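Local coordinates for protein DNA-dependent metalloprotease WSS1 homolog 2 (Schizosaccharomyces pombe, PDB 5JIG) that probably cleaves DNA-bound proteins through its WLM domain, a zinc-dependent endopeptidase, helping to repair DNA-protein cross-links, at residues Gly64-Gly70 / Glu98-Asn102; Leu46-Pro52 / His72-Arg78; Thr5-Val11 / Leu24-Arg28; Leu27-Ile33 / Lys92-Ile96. All coordinates share one frame; numbering follows the deposited sequence. Where two conformers were deposited one is given.

In the fold
The four contacts tie one small WLM protease domain around a mixed four-stranded sheet. Contact 3 comes first along the chain, setting strand 6-10 on helix 17-29, and closes before contacts 1 and 2 open. Contact 2 pairs strands 44-50 and 72-76 in mid-sheet, about 10 Å from contact 3 between centres. Contact 1, its segments alternating with those of contact 2, lays edge strand 64-67 against residues 98-102, where the nickel ion sits, about 11 Å from contact 2 between centres. Contact 4 spans contact 2 along the chain and joins helix 88-100 to helices 17-29 and 31-40. Helix 88-100 thus links the metal site of contact 1 to the core.

Contact 1: Gly64-Gly70 / Glu98-Asn102. With NI (nickel (II) ion), chain B.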
# COMPACT_ATOMS: atom_id res chain seq x y z
N GLY A 64 4.41 6.76 -4.10
CA GLY A 64 3.42 5.77 -4.43
C GLY A 64 2.61 6.25 -5.61
O GLY A 64 2.70 7.41 -6.00
N LEU A 65 1.84 5.32 -6.18
CA LEU A 65 0.97 5.57 -7.32
C LEU A 65 -0.29 4.74 -7.17
O LEU A 65 -0.24 3.63 -6.69
CB LEU A 65 1.65 5.10 -8.64
CG LEU A 65 2.89 5.80 -9.00
CD1 LEU A 65 3.69 5.02 -10.09
CD2 LEU A 65 2.59 7.20 -9.46
N ASN A 66 -1.41 5.28 -7.66
CA ASN A 66 -2.63 4.52 -7.81
C ASN A 66 -3.11 4.71 -9.25
O ASN A 66 -3.50 5.81 -9.63
CB ASN A 66 -3.69 4.99 -6.85
CG ASN A 66 -4.97 4.19 -6.99
OD1 ASN A 66 -5.34 3.84 -8.11
ND2 ASN A 66 -5.62 3.84 -5.89
N HIS A 67 -3.01 3.65 -10.03
CA HIS A 67 -3.45 3.67 -11.42
C HIS A 67 -4.90 3.18 -11.53
O HIS A 67 -5.23 2.08 -11.11
CB HIS A 67 -2.57 2.83 -12.30
CG HIS A 67 -1.13 3.14 -12.19
ND1 HIS A 67 -0.61 4.39 -12.47
CD2 HIS A 67 -0.10 2.35 -11.87
CE1 HIS A 67 0.70 4.32 -12.30
NE2 HIS A 67 1.04 3.10 -11.94
N ASN A 68 -5.73 4.01 -12.16
CA ASN A 68 -7.10 3.65 -12.50
C ASN A 68 -7.91 3.16 -11.32
O ASN A 68 -8.58 2.13 -11.36
CB ASN A 68 -7.12 2.64 -13.66
CG ASN A 68 -6.34 3.09 -14.88
OD1 ASN A 68 -6.56 4.27 -15.38
ND2 ASN A 68 -5.46 2.31 -15.38
N GLN A 69 -7.87 3.94 -10.25
CA GLN A 69 -8.73 3.71 -9.07
C GLN A 69 -8.60 2.30 -8.56
O GLN A 69 -9.58 1.60 -8.32
CB GLN A 69 -10.20 4.05 -9.35
CG GLN A 69 -10.41 5.51 -9.64
CD GLN A 69 -11.79 5.89 -10.00
OE1 GLN A 69 -12.25 6.86 -9.45
NE2 GLN A 69 -12.35 5.38 -11.03
N GLY A 70 -7.35 1.92 -8.36
CA GLY A 70 -7.09 0.68 -7.73
C GLY A 70 -6.88 -0.53 -8.63
O GLY A 70 -6.85 -1.63 -8.14
N GLU A 98 -2.48 5.77 -1.08
CA GLU A 98 -2.86 5.25 -2.39
C GLU A 98 -4.23 4.57 -2.36
O GLU A 98 -5.01 4.76 -3.31
CB GLU A 98 -1.81 4.33 -2.98
CG GLU A 98 -0.39 4.89 -3.05
CD GLU A 98 -0.20 6.23 -3.53
OE1 GLU A 98 -1.07 6.74 -4.25
OE2 GLU A 98 0.88 6.78 -3.18
N LEU A 99 -4.55 3.83 -1.34
CA LEU A 99 -5.87 3.22 -1.25
C LEU A 99 -6.98 4.27 -1.22
O LEU A 99 -8.06 4.06 -1.78
CB LEU A 99 -5.96 2.32 -0.03
CG LEU A 99 -5.19 1.00 -0.14
CD1 LEU A 99 -5.12 0.34 1.21
CD2 LEU A 99 -5.83 0.04 -1.15
N THR A 100 -6.73 5.41 -0.56
CA THR A 100 -7.70 6.48 -0.50
C THR A 100 -8.06 6.97 -1.89
O THR A 100 -9.19 7.37 -2.18
CB THR A 100 -7.15 7.63 0.39
OG1 THR A 100 -6.83 7.15 1.68
CG2 THR A 100 -8.19 8.70 0.60
N HIS A 101 -7.09 6.96 -2.82
CA HIS A 101 -7.29 7.30 -4.20
C HIS A 101 -8.19 6.29 -4.96
O HIS A 101 -8.58 6.57 -6.10
CB HIS A 101 -5.99 7.45 -4.97
CG HIS A 101 -5.22 8.71 -4.66
ND1 HIS A 101 -5.74 9.97 -4.84
CD2 HIS A 101 -3.92 8.88 -4.36
CE1 HIS A 101 -4.78 10.85 -4.59
NE2 HIS A 101 -3.65 10.24 -4.32
N ASN A 102 -8.56 5.18 -4.36
CA ASN A 102 -9.63 4.35 -4.94
C ASN A 102 -10.92 5.12 -5.02
O ASN A 102 -11.77 4.81 -5.87
CB ASN A 102 -9.84 3.08 -4.17
CG ASN A 102 -8.72 2.07 -4.33
OD1 ASN A 102 -7.83 2.22 -5.17
ND2 ASN A 102 -8.75 1.00 -3.55
NI NI B . -1.77 11.07 -4.01
O HOH W 1 -13.98 4.88 -7.17
O HOH W 2 -1.54 11.52 -6.08
O HOH W 3 0.31 11.68 -3.89
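The edge strand 64-67 and its following turn run beside residues 98-102, at the C-terminal part of helix 88-100, N66 lying 5.5 Å from E98 and Q69 4.3 Å from N102 between CA atoms. N66 carries the join. Its CG stands anti to the backbone N (chi1 -179°), which sends the amide across to E98 and N102, where ND2 spends both N-H groups. One goes to the backbone O of E98, 2.8 Å from ND2 in a nearly straight bond (169°), although the donor sits above that carbonyl's plane. The other reaches N102 OD1, also 2.8 Å from ND2, and the two amides cross at about a right angle, their planes 86° apart. Both acceptors lie in the amide plane of N66. Its remaining polar atom, OD1, takes G70 N on a lone pair at 2.8 Å, so three bonds fix the rotation of this amide and tie the turn back on itself. N102 OD1 also lies 3.1 Å from G70 CA. At the other end the bent E98 side chain lays its carboxylate along the strand backbone, OE2 coming 3.0 Å from G64 CA. H101 presents its CB to N66 and its ring reaches the metal, NE2 binding nickel at 2.1 Å while ND1 is hydrogen-bonded to H104 O. H97, H107 and two waters are further ligands of the ion. This is the HExxH helix of a zinc metalloprotease lying beside the edge strand of its sheet, with nickel in the catalytic zinc site and E98 as the predicted active-site glutamate.

Contact 2: Leu46-Pro52 / His72-Arg78; sequences LLSEMDP and HIELRLR
L46 lays its CD2 methyl over the centre of the H72 imidazole, 3.4 Å from the ring centroid and 9° off the normal, a CH-pi contact between side chains that lie side by side and point the same way. S48 meets the edge of that ring: in the conformer given, its OG lies 2.7 Å from H72 NE2 in a hydrogen bond. H72 has its CG anti to the backbone N (chi1 179°), which carries the ring across toward the neighbouring strand. Beneath these groups the backbones pair in parallel. I73 N bonds to L46 O, S48 N to I73 O at 2.9 Å, L75 N to S48 O, and M50 N to L75 O. On the other face of the sheet L47 CD1 packs 3.8 Å from I73 CG2 and also touches L75 CD1. Farther along, the extended chain of E49 passes over L77 and delivers OE1 to R78 NE, a 2.8 Å salt bridge made on the syn lone pair. Carboxylate and guanidinium are nearly coplanar, 17° apart. A water joins E49 OE2 to R78 NH1; L12 N also bonds to OE2 and P15 O to NH1, so this buried pair ties the strands to the chain leading into helix 17-29. Near M50, E74 OE1 takes two waters, one shared with E49 O, while its OE2 is hydrogen-bonded to H67 NE2. Strands 44-50 and 72-76 are the two inner strands of the sheet, a parallel pair whose L47, I73 and L75 face the helices of the metalloprotease core.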
# COMPACT_ATOMS: atom_id res chain seq x y z
N LEU A 46 -3.14 -5.66 -8.55
CA LEU A 46 -1.70 -5.69 -8.57
C LEU A 46 -1.13 -4.67 -7.61
O LEU A 46 -1.54 -3.48 -7.62
CB LEU A 46 -1.20 -5.36 -9.99
CG LEU A 46 0.31 -5.39 -10.27
CD1 LEU A 46 0.93 -6.71 -9.92
CD2 LEU A 46 0.58 -4.99 -11.71
N LEU A 47 -0.16 -5.09 -6.79
CA LEU A 47 0.63 -4.21 -5.93
C LEU A 47 2.07 -4.42 -6.36
O LEU A 47 2.60 -5.56 -6.31
CB LEU A 47 0.47 -4.58 -4.47
CG LEU A 47 1.29 -3.78 -3.46
CD1 LEU A 47 0.88 -2.31 -3.49
CD2 LEU A 47 1.14 -4.34 -2.07
N SER A 48 2.75 -3.37 -6.82
CA SER A 48 4.11 -3.45 -7.32
C SER A 48 5.03 -2.51 -6.57
O SER A 48 4.64 -1.47 -6.04
CB SER A 48 4.23 -3.06 -8.78
OG SER A 48 3.44 -3.91 -9.66
N GLU A 49 6.30 -2.86 -6.63
CA GLU A 49 7.38 -1.95 -6.24
C GLU A 49 7.61 -0.95 -7.32
O GLU A 49 7.79 -1.27 -8.49
CB GLU A 49 8.65 -2.80 -6.08
CG GLU A 49 9.83 -1.96 -5.67
CD GLU A 49 11.13 -2.74 -5.54
OE1 GLU A 49 12.07 -2.16 -4.98
OE2 GLU A 49 11.16 -3.92 -5.99
N MET A 50 7.61 0.33 -6.92
CA MET A 50 7.85 1.45 -7.74
C MET A 50 9.38 1.59 -7.94
O MET A 50 10.18 1.42 -7.01
CB MET A 50 7.32 2.71 -7.08
CG MET A 50 7.20 3.96 -7.85
SD MET A 50 6.34 5.21 -6.82
CE MET A 50 6.60 6.64 -7.89
N ASP A 51 9.79 1.96 -9.13
CA ASP A 51 11.21 2.10 -9.42
C ASP A 51 11.77 3.18 -8.49
O ASP A 51 11.18 4.26 -8.37
CB ASP A 51 11.40 2.31 -10.88
CG ASP A 51 12.91 2.23 -11.33
OD1 ASP A 51 13.19 2.76 -12.39
OD2 ASP A 51 13.82 1.74 -10.69
N PRO A 52 12.95 2.97 -7.86
CA PRO A 52 13.51 4.06 -7.06
C PRO A 52 14.24 5.08 -7.93
O PRO A 52 14.64 4.75 -9.10
CB PRO A 52 14.51 3.36 -6.16
CG PRO A 52 14.86 2.11 -6.83
CD PRO A 52 13.60 1.70 -7.56
N HIS A 72 -4.07 -0.93 -10.02
CA HIS A 72 -2.65 -1.19 -9.74
C HIS A 72 -2.15 -0.09 -8.82
O HIS A 72 -2.27 1.08 -9.14
CB HIS A 72 -1.88 -1.19 -11.08
CG HIS A 72 -0.41 -1.42 -10.96
ND1 HIS A 72 0.45 -1.24 -12.02
CD2 HIS A 72 0.39 -1.88 -9.96
CE1 HIS A 72 1.68 -1.59 -11.64
NE2 HIS A 72 1.67 -2.00 -10.39
N ILE A 73 -1.59 -0.51 -7.67
CA ILE A 73 -0.93 0.43 -6.77
C ILE A 73 0.57 0.10 -6.78
O ILE A 73 0.95 -1.08 -6.77
CB ILE A 73 -1.54 0.36 -5.36
CG1 ILE A 73 -2.93 0.98 -5.41
CG2 ILE A 73 -0.65 1.04 -4.33
CD1 ILE A 73 -3.74 0.83 -4.12
N GLU A 74 1.38 1.15 -6.81
CA GLU A 74 2.83 1.02 -6.74
C GLU A 74 3.34 1.75 -5.50
O GLU A 74 2.79 2.78 -5.09
CB GLU A 74 3.57 1.54 -7.93
CG GLU A 74 3.00 1.15 -9.26
CD GLU A 74 3.91 1.43 -10.42
OE1 GLU A 74 5.15 1.36 -10.24
OE2 GLU A 74 3.37 1.71 -11.52
N LEU A 75 4.40 1.21 -4.89
CA LEU A 75 5.00 1.80 -3.69
C LEU A 75 6.51 1.81 -3.86
O LEU A 75 7.13 0.79 -4.18
CB LEU A 75 4.71 0.95 -2.45
CG LEU A 75 3.24 0.80 -2.09
CD1 LEU A 75 3.13 -0.23 -1.00
CD2 LEU A 75 2.60 2.12 -1.67
N ARG A 76 7.15 2.96 -3.58
CA ARG A 76 8.59 3.02 -3.55
C ARG A 76 9.05 2.38 -2.24
O ARG A 76 8.68 2.85 -1.16
CB ARG A 76 9.11 4.44 -3.71
CG ARG A 76 10.61 4.50 -3.81
CD ARG A 76 11.20 5.83 -3.48
NE ARG A 76 10.68 6.84 -4.36
CZ ARG A 76 11.35 7.54 -5.25
NH1 ARG A 76 10.64 8.33 -6.03
NH2 ARG A 76 12.70 7.52 -5.28
N LEU A 77 9.74 1.25 -2.33
CA LEU A 77 10.21 0.53 -1.14
C LEU A 77 11.63 0.94 -0.78
O LEU A 77 12.02 0.78 0.39
CB LEU A 77 10.16 -0.95 -1.39
CG LEU A 77 8.78 -1.51 -1.72
CD1 LEU A 77 8.93 -3.03 -1.97
CD2 LEU A 77 7.75 -1.23 -0.62
N ARG A 78 12.42 1.36 -1.78
CA ARG A 78 13.86 1.48 -1.65
C ARG A 78 14.30 2.89 -1.50
O ARG A 78 13.65 3.83 -1.99
CB ARG A 78 14.54 0.85 -2.88
CG ARG A 78 14.38 -0.66 -2.96
CD ARG A 78 14.95 -1.21 -4.25
NE ARG A 78 14.77 -2.62 -4.40
CZ ARG A 78 15.67 -3.57 -4.10
NH1 ARG A 78 15.39 -4.83 -4.29
NH2 ARG A 78 16.86 -3.20 -3.60
O HOH W 4 11.53 0.55 -4.60
O HOH W 5 13.28 -5.54 -5.90
O HOH W 6 6.59 -0.90 -10.90
O HOH W 7 7.52 2.47 -11.14

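Contact 3: Thr5-Val11 / Leu24-Arg28; sequences TFNELVV and LERLR
L9, R28 and L24 make most of this contact between strand 6-10 and helix 17-29. The CD1 methyl of L9 is the meeting point: it rests over one face of the R28 guanidinium, 3.6 Å from NH2, the two side chains crossing at about a right angle. The same methyl touches L24 CB at 4.0 Å and E25 CG at 3.7 Å, bridging a full turn of the helix. In R28, CG anti to the backbone N takes the aliphatic part past T5 and F6; the bend at chi3 (66°) then turns the guanidinium toward L9, and the carboxylate of D29 holds NE and NH1. R28 CG lies 3.6 Å from T5 OG1 and 4.0 Å from F6 CD1. Two waters complete this end, one between F6 O and R28 NH2, the other between T5 OG1 and R28 O. At the opposite end of the contact L24 CD1 reaches the strand backbone, 3.3 Å from V10 O, and packs against V11 CG1. Strand 6-10 is the sheet edge paired with strand 44-50; helix segment 24-28 runs roughly antiparallel to strand 8-10 (148° between their axes), while F6 reaches on to I33 and M37 of helix 31-40 and L95 of helix 88-100.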
# COMPACT_ATOMS: atom_id res chain seq x y z
N THR A 5 -8.14 -7.90 -1.11
CA THR A 5 -6.70 -8.02 -0.96
C THR A 5 -6.03 -7.55 -2.25
O THR A 5 -6.66 -7.06 -3.16
CB THR A 5 -6.36 -9.47 -0.58
OG1 THR A 5 -4.99 -9.52 -0.16
CG2 THR A 5 -6.62 -10.44 -1.71
N PHE A 6 -4.70 -7.74 -2.28
CA PHE A 6 -3.87 -7.49 -3.46
C PHE A 6 -3.66 -8.86 -4.15
O PHE A 6 -3.09 -9.75 -3.55
CB PHE A 6 -2.53 -6.90 -3.07
CG PHE A 6 -2.66 -5.60 -2.32
CD1 PHE A 6 -2.62 -5.60 -0.94
CD2 PHE A 6 -2.90 -4.42 -2.97
CE1 PHE A 6 -2.77 -4.41 -0.23
CE2 PHE A 6 -3.03 -3.23 -2.26
CZ PHE A 6 -3.00 -3.24 -0.89
N ASN A 7 -4.15 -9.02 -5.37
CA ASN A 7 -4.17 -10.33 -5.96
C ASN A 7 -2.80 -10.83 -6.42
O ASN A 7 -2.59 -12.03 -6.45
CB ASN A 7 -5.15 -10.40 -7.13
CG ASN A 7 -6.59 -10.32 -6.70
OD1 ASN A 7 -6.93 -10.62 -5.57
ND2 ASN A 7 -7.44 -9.87 -7.64
N GLU A 8 -1.91 -9.92 -6.78
CA GLU A 8 -0.58 -10.25 -7.25
C GLU A 8 0.38 -9.18 -6.79
O GLU A 8 0.04 -8.01 -6.72
CB GLU A 8 -0.55 -10.34 -8.78
CG GLU A 8 0.78 -10.78 -9.33
CD GLU A 8 0.83 -10.97 -10.84
OE1 GLU A 8 1.90 -11.25 -11.38
OE2 GLU A 8 -0.21 -10.77 -11.52
N LEU A 9 1.59 -9.63 -6.43
CA LEU A 9 2.71 -8.80 -6.02
C LEU A 9 3.77 -8.87 -7.09
O LEU A 9 4.08 -9.94 -7.60
CB LEU A 9 3.29 -9.28 -4.69
CG LEU A 9 2.29 -9.46 -3.57
CD1 LEU A 9 3.03 -9.91 -2.35
CD2 LEU A 9 1.51 -8.19 -3.28
N VAL A 10 4.41 -7.73 -7.37
CA VAL A 10 5.52 -7.65 -8.33
C VAL A 10 6.63 -6.80 -7.77
O VAL A 10 6.37 -5.74 -7.23
CB VAL A 10 5.07 -7.09 -9.70
CG1 VAL A 10 6.25 -6.71 -10.61
CG2 VAL A 10 4.22 -8.11 -10.46
N VAL A 11 7.87 -7.29 -7.88
CA VAL A 11 9.04 -6.54 -7.46
C VAL A 11 9.96 -6.38 -8.64
O VAL A 11 9.90 -7.07 -9.69
CB VAL A 11 9.78 -7.21 -6.29
CG1 VAL A 11 8.90 -7.21 -5.08
CG2 VAL A 11 10.28 -8.60 -6.67
N LEU A 24 6.45 -6.40 0.38
CA LEU A 24 5.11 -6.38 -0.16
C LEU A 24 4.20 -7.41 0.52
O LEU A 24 3.02 -7.13 0.74
CB LEU A 24 5.10 -6.61 -1.68
CG LEU A 24 5.77 -5.47 -2.50
CD1 LEU A 24 5.56 -5.78 -3.98
CD2 LEU A 24 5.22 -4.10 -2.17
N GLU A 25 4.72 -8.60 0.81
CA GLU A 25 3.91 -9.62 1.48
C GLU A 25 3.47 -9.10 2.86
O GLU A 25 2.34 -9.32 3.27
CB GLU A 25 4.68 -10.91 1.63
CG GLU A 25 4.93 -11.62 0.32
CD GLU A 25 5.95 -12.78 0.47
OE1 GLU A 25 6.01 -13.58 -0.45
OE2 GLU A 25 6.67 -12.83 1.43
N ARG A 26 4.38 -8.44 3.55
CA ARG A 26 4.07 -7.89 4.87
C ARG A 26 2.95 -6.87 4.76
O ARG A 26 2.02 -6.87 5.60
CB ARG A 26 5.30 -7.28 5.52
CG ARG A 26 5.04 -6.66 6.88
CD ARG A 26 6.27 -6.04 7.44
NE ARG A 26 6.06 -5.45 8.70
CZ ARG A 26 7.03 -4.75 9.36
NH1 ARG A 26 6.79 -4.14 10.44
NH2 ARG A 26 8.20 -4.54 8.80
N LEU A 27 3.01 -5.98 3.79
CA LEU A 27 1.94 -4.99 3.58
C LEU A 27 0.61 -5.65 3.26
O LEU A 27 -0.43 -5.27 3.80
CB LEU A 27 2.35 -4.02 2.48
CG LEU A 27 3.49 -3.07 2.86
CD1 LEU A 27 4.15 -2.51 1.62
CD2 LEU A 27 3.03 -1.92 3.76
N ARG A 28 0.63 -6.63 2.36
CA ARG A 28 -0.60 -7.31 2.00
C ARG A 28 -1.24 -7.96 3.22
O ARG A 28 -2.46 -7.97 3.37
CB ARG A 28 -0.29 -8.35 0.93
CG ARG A 28 -1.51 -9.17 0.50
CD ARG A 28 -1.11 -10.33 -0.37
NE ARG A 28 -0.29 -11.25 0.48
CZ ARG A 28 0.57 -12.15 0.03
NH1 ARG A 28 1.32 -12.80 0.93
NH2 ARG A 28 0.67 -12.46 -1.28
O HOH W 8 -4.48 -7.19 1.71
O HOH W 9 -0.91 -11.66 -3.49

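Contact 4: Leu27-Ile33 / Lys92-Ile96; sequences LRDDTGI and KSTLI
K92 stretches from helix 88-100 along the junction of helices 17-29 and 31-40, meeting L27, then I33, then D30. Its CB lies 4.2 Å from L27 CD2, and CG lies 4.1 Å from I33 CD1. CD and CE then pass across the carboxylate of D30, CD lying 3.6 Å from OD2. With every side-chain torsion near 180°, the lysine is fully extended and its NZ arrives at D30 OD1, a 2.9 Å salt bridge met on the syn side; a weaker bond runs from NZ to OD2. On its anti side OD1 also accepts I33 N at 3.0 Å, capping helix 31-40 with D30 as its N-cap. Y88 OH bonds to D30 OD2 and A122 O takes NZ, so both charged ends have further partners. The rest of the contact is apolar. I33 CD1 touches both L95 CD2, 3.9 Å away, and I96 CG1, 3.8 Å away, and L95 CD2 also meets L27 CB. Helix 88-100 is thus wedged among its neighbours: L95 reaches I73 and L75 of strand 72-76 and F6 of strand 6-10, while I96 packs on F115, L118 and A122 of helix 109-122.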
# COMPACT_ATOMS: atom_id res chain seq x y z
N LEU A 27 3.01 -5.98 3.79
CA LEU A 27 1.94 -4.99 3.58
C LEU A 27 0.61 -5.65 3.26
O LEU A 27 -0.43 -5.27 3.80
CB LEU A 27 2.35 -4.02 2.48
CG LEU A 27 3.49 -3.07 2.86
CD1 LEU A 27 4.15 -2.51 1.62
CD2 LEU A 27 3.03 -1.92 3.76
N ARG A 28 0.63 -6.63 2.36
CA ARG A 28 -0.60 -7.31 2.00
C ARG A 28 -1.24 -7.96 3.22
O ARG A 28 -2.46 -7.97 3.37
CB ARG A 28 -0.29 -8.35 0.93
CG ARG A 28 -1.51 -9.17 0.50
CD ARG A 28 -1.11 -10.33 -0.37
NE ARG A 28 -0.29 -11.25 0.48
CZ ARG A 28 0.57 -12.15 0.03
NH1 ARG A 28 1.32 -12.80 0.93
NH2 ARG A 28 0.67 -12.46 -1.28
N ASP A 29 -0.40 -8.55 4.06
CA ASP A 29 -0.84 -9.36 5.18
C ASP A 29 -1.04 -8.54 6.47
O ASP A 29 -1.48 -9.07 7.49
CB ASP A 29 0.08 -10.51 5.36
CG ASP A 29 0.11 -11.46 4.10
OD1 ASP A 29 -0.88 -11.39 3.31
OD2 ASP A 29 1.09 -12.17 3.96
N ASP A 30 -0.72 -7.27 6.42
CA ASP A 30 -0.82 -6.37 7.57
C ASP A 30 -2.25 -6.35 8.03
O ASP A 30 -3.17 -6.12 7.26
CB ASP A 30 -0.34 -4.98 7.13
CG ASP A 30 -0.36 -3.96 8.24
OD1 ASP A 30 -1.46 -3.51 8.60
OD2 ASP A 30 0.74 -3.58 8.73
N THR A 31 -2.47 -6.61 9.35
CA THR A 31 -3.82 -6.70 9.83
C THR A 31 -4.64 -5.41 9.69
O THR A 31 -5.85 -5.45 9.53
CB THR A 31 -3.83 -7.25 11.25
OG1 THR A 31 -2.99 -6.43 12.04
CG2 THR A 31 -3.36 -8.65 11.34
N GLY A 32 -3.96 -4.29 9.79
CA GLY A 32 -4.60 -3.00 9.60
C GLY A 32 -4.97 -2.73 8.16
O GLY A 32 -6.06 -2.25 7.86
N ILE A 33 -4.08 -3.05 7.23
CA ILE A 33 -4.40 -2.96 5.81
C ILE A 33 -5.55 -3.88 5.43
O ILE A 33 -6.47 -3.50 4.73
CB ILE A 33 -3.13 -3.24 4.96
CG1 ILE A 33 -2.03 -2.21 5.18
CG2 ILE A 33 -3.47 -3.39 3.48
CD1 ILE A 33 -2.41 -0.77 4.80
N LYS A 92 3.69 2.03 4.89
CA LYS A 92 2.31 1.68 5.18
C LYS A 92 1.39 2.89 5.02
O LYS A 92 0.29 2.78 4.48
CB LYS A 92 2.20 1.05 6.57
CG LYS A 92 0.77 0.75 6.99
CD LYS A 92 0.69 0.01 8.30
CE LYS A 92 -0.71 -0.08 8.82
NZ LYS A 92 -0.88 -0.98 9.96
N SER A 93 1.82 4.03 5.53
CA SER A 93 1.00 5.22 5.39
C SER A 93 0.88 5.67 3.95
O SER A 93 -0.20 6.11 3.53
CB SER A 93 1.60 6.35 6.25
OG SER A 93 0.77 7.50 6.19
N THR A 94 1.93 5.56 3.15
CA THR A 94 1.83 5.80 1.72
C THR A 94 0.83 4.84 1.07
O THR A 94 0.02 5.25 0.24
CB THR A 94 3.19 5.74 1.04
OG1 THR A 94 4.01 6.78 1.56
CG2 THR A 94 3.10 5.82 -0.47
N LEU A 95 0.83 3.59 1.47
CA LEU A 95 -0.16 2.63 0.93
C LEU A 95 -1.57 3.07 1.26
O LEU A 95 -2.47 2.99 0.42
CB LEU A 95 0.13 1.22 1.42
CG LEU A 95 -0.87 0.15 0.95
CD1 LEU A 95 -1.05 0.13 -0.56
CD2 LEU A 95 -0.43 -1.21 1.47
N ILE A 96 -1.81 3.54 2.50
CA ILE A 96 -3.14 4.04 2.86
C ILE A 96 -3.51 5.24 2.01
O ILE A 96 -4.67 5.35 1.58
CB ILE A 96 -3.23 4.28 4.39
CG1 ILE A 96 -3.02 2.96 5.13
CG2 ILE A 96 -4.53 4.95 4.72
CD1 ILE A 96 -2.97 3.06 6.63